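Local coordinates for protein PHOX (Pseudomonas fluorescens, PDB 4A9V) that hydrolyses phosphate monoesters as an alkaline phosphatase, using an iron-calcium cofactor held within a beta-propeller fold, at residues 111-123 with 136-148. Numbering follows the deposited sequence.
Sequences RKALACEGVSVIE and GSRYNRRIHGNSP
Arg142 folds back from its strand onto the carbonyl of Ala115, beside helix 107-115, where NH1 and NH2 both grip Ala115 O, NH1 at 2.8 Å and nearly along the C=O axis. Bends at chi2 (-54°) and chi3 (-44°) curl the chain so that NE also reaches Val119 O at 3.0 Å; Val119 O lies in the guanidinium plane, while NE stands above the plane of that carbonyl. NH2 adds a bond to Ile143 O, and Gln63 O takes another from NH1; arginine suits a place where several carbonyls converge. With an alanine in its place, Ala115 O would probably lose both these donors and a gap is likely to open between helix and sheet. Strands 118-127 and 130-144 pair antiparallel as a hairpin of a four-stranded propeller sheet, Val119 and Ile143 packing buried side chains (CB to CB 4.4 Å). Gly118 passes Ile143 O so closely that a side chain would clash. At the far end, Asn140 OD1 substitutes for a backbone carbonyl, accepting from Glu123 N at 2.9 Å, while the small Ser137 gives its hydroxyl to Glu123 OE1 (2.6 Å), on the anti side. More open to solvent is the margin at Asn146, which crosses Leu114 at about a right angle, its ND2 water-bridged to Arg111 O and its strongest polar partner Arg233. Arg142 thus reinforces carbonyls the strand pairing already engages, whose dipoles probably stabilise its charge.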
loop_
_atom_site.group_PDB
_atom_site.type_symbol
_atom_site.label_atom_id
_atom_site.label_comp_id
_atom_site.label_asym_id
_atom_site.label_seq_id
_atom_site.Cartn_x
_atom_site.Cartn_y
_atom_site.Cartn_z
ATOM N N ARG A 111 17.603 -13.361 -8.524
ATOM C CA ARG A 111 18.057 -11.981 -8.665
ATOM C C ARG A 111 17.116 -11.164 -9.549
ATOM O O ARG A 111 16.804 -10.010 -9.256
ATOM C CB ARG A 111 19.461 -11.969 -9.254
ATOM C CG ARG A 111 20.050 -10.581 -9.388
ATOM C CD ARG A 111 21.343 -10.617 -10.171
ATOM N NE ARG A 111 21.746 -9.275 -10.561
ATOM C CZ ARG A 111 22.771 -9.011 -11.360
ATOM N NH1 ARG A 111 23.482 -10.001 -11.882
ATOM N NH2 ARG A 111 23.083 -7.755 -11.648
ATOM N N LYS A 112 16.619 -11.776 -10.619
ATOM C CA LYS A 112 15.723 -11.099 -11.545
ATOM C C LYS A 112 14.370 -10.775 -10.893
ATOM O O LYS A 112 13.821 -9.698 -11.102
ATOM C CB LYS A 112 15.528 -11.968 -12.783
ATOM C CG LYS A 112 14.652 -11.379 -13.864
ATOM C CD LYS A 112 14.761 -12.202 -15.134
ATOM C CE LYS A 112 13.622 -11.912 -16.086
ATOM N NZ LYS A 112 13.772 -12.648 -17.372
ATOM N N ALA A 113 13.851 -11.688 -10.074
ATOM C CA ALA A 113 12.618 -11.433 -9.318
ATOM C C ALA A 113 12.827 -10.310 -8.306
ATOM O O ALA A 113 12.004 -9.404 -8.204
ATOM C CB ALA A 113 12.137 -12.707 -8.631
ATOM N N LEU A 114 13.922 -10.358 -7.562
ATOM C CA LEU A 114 14.213 -9.299 -6.598
ATOM C C LEU A 114 14.381 -7.941 -7.292
ATOM O O LEU A 114 13.985 -6.902 -6.753
ATOM C CB LEU A 114 15.478 -9.655 -5.815
ATOM C CG LEU A 114 15.234 -10.625 -4.659
ATOM C CD1 LEU A 114 16.506 -11.374 -4.302
ATOM C CD2 LEU A 114 14.696 -9.903 -3.438
ATOM N N ALA A 115 14.894 -7.966 -8.522
ATOM C CA ALA A 115 15.083 -6.757 -9.311
ATOM C C ALA A 115 13.756 -6.097 -9.675
ATOM O O ALA A 115 13.705 -4.896 -9.932
ATOM C CB ALA A 115 15.866 -7.080 -10.570
ATOM N N CYS A 116 12.704 -6.901 -9.787
ATOM C CA CYS A 116 11.380 -6.399 -10.131
ATOM C C CYS A 116 10.729 -5.587 -9.027
ATOM O O CYS A 116 9.723 -4.937 -9.287
ATOM C CB CYS A 116 10.449 -7.563 -10.443
ATOM S SG CYS A 116 10.715 -8.388 -12.024
ATOM N N GLU A 117 11.155 -5.806 -7.785
ATOM C CA GLU A 117 10.469 -5.258 -6.622
ATOM C C GLU A 117 11.253 -4.087 -6.061
ATOM O O GLU A 117 12.431 -3.917 -6.364
ATOM C CB GLU A 117 10.285 -6.345 -5.565
ATOM C CG GLU A 117 9.588 -7.574 -6.142
ATOM C CD GLU A 117 9.188 -8.636 -5.142
ATOM O OE1 GLU A 117 9.227 -8.410 -3.922
ATOM O OE2 GLU A 117 8.860 -9.748 -5.616
ATOM N N GLY A 118 10.583 -3.277 -5.251
ATOM C CA GLY A 118 11.214 -2.120 -4.632
ATOM C C GLY A 118 10.486 -0.853 -5.021
ATOM O O GLY A 118 9.260 -0.768 -4.889
ATOM N N VAL A 119 11.248 0.132 -5.486
ATOM C CA VAL A 119 10.717 1.426 -5.878
ATOM C C VAL A 119 11.363 1.832 -7.199
ATOM O O VAL A 119 12.537 1.549 -7.456
ATOM C CB VAL A 119 10.961 2.488 -4.779
ATOM C CG1 VAL A 119 10.515 3.871 -5.229
ATOM C CG2 VAL A 119 10.237 2.092 -3.498
ATOM N N SER A 120 10.572 2.489 -8.039
ATOM C CA SER A 120 11.081 3.180 -9.222
ATOM C C SER A 120 10.841 4.675 -9.043
ATOM O O SER A 120 9.702 5.103 -8.881
ATOM C CB SER A 120 10.329 2.702 -10.463
ATOM O OG SER A 120 10.498 1.323 -10.680
ATOM N N VAL A 121 11.918 5.456 -9.017
ATOM C CA VAL A 121 11.819 6.912 -9.030
ATOM C C VAL A 121 12.004 7.390 -10.463
ATOM O O VAL A 121 12.945 6.967 -11.138
ATOM C CB VAL A 121 12.893 7.568 -8.138
ATOM C CG1 VAL A 121 12.739 9.083 -8.138
ATOM C CG2 VAL A 121 12.826 7.022 -6.722
ATOM N N ILE A 122 11.048 8.184 -10.941
ATOM C CA ILE A 122 11.086 8.692 -12.306
ATOM C C ILE A 122 10.819 10.186 -12.343
ATOM O O ILE A 122 10.094 10.719 -11.506
ATOM C CB ILE A 122 10.079 7.965 -13.221
ATOM C CG1 ILE A 122 8.630 8.237 -12.801
ATOM C CG2 ILE A 122 10.382 6.472 -13.265
ATOM C CD1 ILE A 122 7.610 7.664 -13.766
ATOM N N GLU A 123 11.395 10.860 -13.333
ATOM C CA GLU A 123 11.006 12.216 -13.667
ATOM C C GLU A 123 9.899 12.205 -14.704
ATOM O O GLU A 123 9.947 11.442 -15.675
ATOM C CB GLU A 123 12.206 13.008 -14.190
ATOM C CG GLU A 123 11.823 14.435 -14.559
ATOM C CD GLU A 123 12.965 15.297 -15.049
ATOM O OE1 GLU A 123 14.127 15.031 -14.687
ATOM O OE2 GLU A 123 12.662 16.342 -15.658
ATOM N N GLY A 136 16.309 8.889 -18.991
ATOM C CA GLY A 136 17.629 9.505 -18.933
ATOM C C GLY A 136 17.770 10.652 -17.942
ATOM O O GLY A 136 18.849 11.224 -17.817
ATOM N N SER A 137 16.718 10.974 -17.199
ATOM C CA SER A 137 16.829 11.964 -16.129
ATOM C C SER A 137 17.839 11.497 -15.093
ATOM O O SER A 137 17.834 10.329 -14.693
ATOM C CB SER A 137 15.479 12.168 -15.459
ATOM O OG SER A 137 15.624 12.939 -14.279
ATOM N N ARG A 138 18.572 12.444 -14.519
ATOM C CA ARG A 138 19.511 12.128 -13.454
ATOM C C ARG A 138 18.811 11.663 -12.174
ATOM O O ARG A 138 19.437 11.042 -11.318
ATOM C CB ARG A 138 20.407 13.331 -13.160
ATOM C CG ARG A 138 19.742 14.418 -12.338
ATOM C CD ARG A 138 20.747 15.462 -11.858
ATOM N NE ARG A 138 21.676 14.930 -10.862
ATOM C CZ ARG A 138 21.550 15.104 -9.545
ATOM N NH1 ARG A 138 20.660 15.970 -9.071
ATOM N NH2 ARG A 138 22.433 14.559 -8.717
ATOM N N TYR A 139 17.507 11.909 -12.070
ATOM C CA TYR A 139 16.744 11.501 -10.894
ATOM C C TYR A 139 16.201 10.078 -11.004
ATOM O O TYR A 139 15.732 9.517 -10.022
ATOM C CB TYR A 139 15.610 12.489 -10.643
ATOM C CG TYR A 139 16.103 13.860 -10.242
ATOM C CD1 TYR A 139 16.553 14.096 -8.955
ATOM C CD2 TYR A 139 16.252 14.869 -11.183
ATOM C CE1 TYR A 139 17.070 15.324 -8.596
ATOM C CE2 TYR A 139 16.821 16.085 -10.845
ATOM C CZ TYR A 139 17.212 16.312 -9.546
ATOM O OH TYR A 139 17.775 17.517 -9.189
ATOM N N ASN A 140 16.168 9.522 -12.208
ATOM C CA ASN A 140 15.586 8.197 -12.380
ATOM C C ASN A 140 16.414 7.175 -11.617
ATOM O O ASN A 140 17.642 7.182 -11.698
ATOM C CB ASN A 140 15.526 7.805 -13.853
ATOM C CG ASN A 140 14.536 8.633 -14.647
ATOM O OD1 ASN A 140 13.740 9.405 -14.094
ATOM N ND2 ASN A 140 14.544 8.431 -15.958
ATOM N N ARG A 141 15.749 6.233 -10.957
ATOM C CA ARG A 141 16.458 5.315 -10.087
ATOM C C ARG A 141 15.612 4.090 -9.819
ATOM O O ARG A 141 14.415 4.203 -9.574
ATOM C CB ARG A 141 16.767 6.026 -8.770
ATOM C CG ARG A 141 17.618 5.225 -7.827
ATOM C CD ARG A 141 17.816 5.963 -6.522
ATOM N NE ARG A 141 18.690 5.201 -5.655
ATOM C CZ ARG A 141 19.144 5.619 -4.487
ATOM N NH1 ARG A 141 18.644 6.719 -3.934
ATOM N NH2 ARG A 141 20.038 4.879 -3.842
ATOM N N ARG A 142 16.259 2.932 -9.775
ATOM C CA ARG A 142 15.686 1.742 -9.153
ATOM C C ARG A 142 16.291 1.516 -7.775
ATOM O O ARG A 142 17.509 1.463 -7.619
ATOM C CB ARG A 142 15.900 0.500 -10.015
ATOM C CG ARG A 142 15.034 0.423 -11.258
ATOM C CD ARG A 142 13.543 0.557 -10.979
ATOM N NE ARG A 142 13.079 -0.222 -9.834
ATOM C CZ ARG A 142 13.101 -1.549 -9.776
ATOM N NH1 ARG A 142 13.316 -2.266 -10.868
ATOM N NH2 ARG A 142 12.904 -2.174 -8.623
ATOM N N ILE A 143 15.414 1.292 -6.805
ATOM C CA ILE A 143 15.761 0.681 -5.544
ATOM C C ILE A 143 15.080 -0.678 -5.559
ATOM O O ILE A 143 13.900 -0.767 -5.897
ATOM C CB ILE A 143 15.269 1.547 -4.370
ATOM C CG1 ILE A 143 15.944 2.925 -4.429
ATOM C CG2 ILE A 143 15.550 0.863 -3.045
ATOM C CD1 ILE A 143 15.187 4.040 -3.752
ATOM N N HIS A 144 15.851 -1.741 -5.418
ATOM C CA HIS A 144 15.292 -3.067 -5.605
ATOM C C HIS A 144 15.618 -3.991 -4.464
ATOM O O HIS A 144 16.176 -3.580 -3.438
ATOM C CB HIS A 144 15.739 -3.645 -6.949
ATOM C CG HIS A 144 17.230 -3.685 -7.125
ATOM N ND1 HIS A 144 18.024 -4.490 -6.389
ATOM C CD2 HIS A 144 18.067 -2.971 -7.974
ATOM C CE1 HIS A 144 19.301 -4.296 -6.743
ATOM N NE2 HIS A 144 19.325 -3.381 -7.730
ATOM N N GLY A 145 15.246 -5.256 -4.617
ATOM C CA GLY A 145 15.326 -6.213 -3.526
ATOM C C GLY A 145 16.727 -6.612 -3.100
ATOM O O GLY A 145 16.881 -7.255 -2.062
ATOM N N ASN A 146 17.740 -6.176 -3.851
ATOM C CA ASN A 146 19.138 -6.367 -3.453
ATOM C C ASN A 146 19.896 -5.056 -3.189
ATOM O O ASN A 146 21.096 -5.093 -2.936
ATOM C CB ASN A 146 19.893 -7.209 -4.495
ATOM C CG ASN A 146 19.665 -8.699 -4.318
ATOM O OD1 ASN A 146 19.863 -9.241 -3.229
ATOM N ND2 ASN A 146 19.305 -9.379 -5.406
ATOM N N SER A 147 19.208 -3.914 -3.172
ATOM C CA SER A 147 19.899 -2.636 -2.997
ATOM C C SER A 147 20.432 -2.483 -1.572
ATOM O O SER A 147 19.759 -2.855 -0.618
ATOM C CB SER A 147 18.962 -1.477 -3.306
ATOM O OG SER A 147 18.560 -1.465 -4.670
ATOM N N PRO A 148 21.563 -1.785 -1.410
ATOM C CA PRO A 148 22.079 -1.583 -0.061
ATOM C C PRO A 148 21.329 -0.485 0.691
ATOM O O PRO A 148 21.342 0.668 0.272
ATOM C CB PRO A 148 23.542 -1.203 -0.296
ATOM C CG PRO A 148 23.576 -0.629 -1.671
ATOM C CD PRO A 148 22.524 -1.371 -2.445
HETATM O O HOH W 1 18.349 -8.007 -7.771
#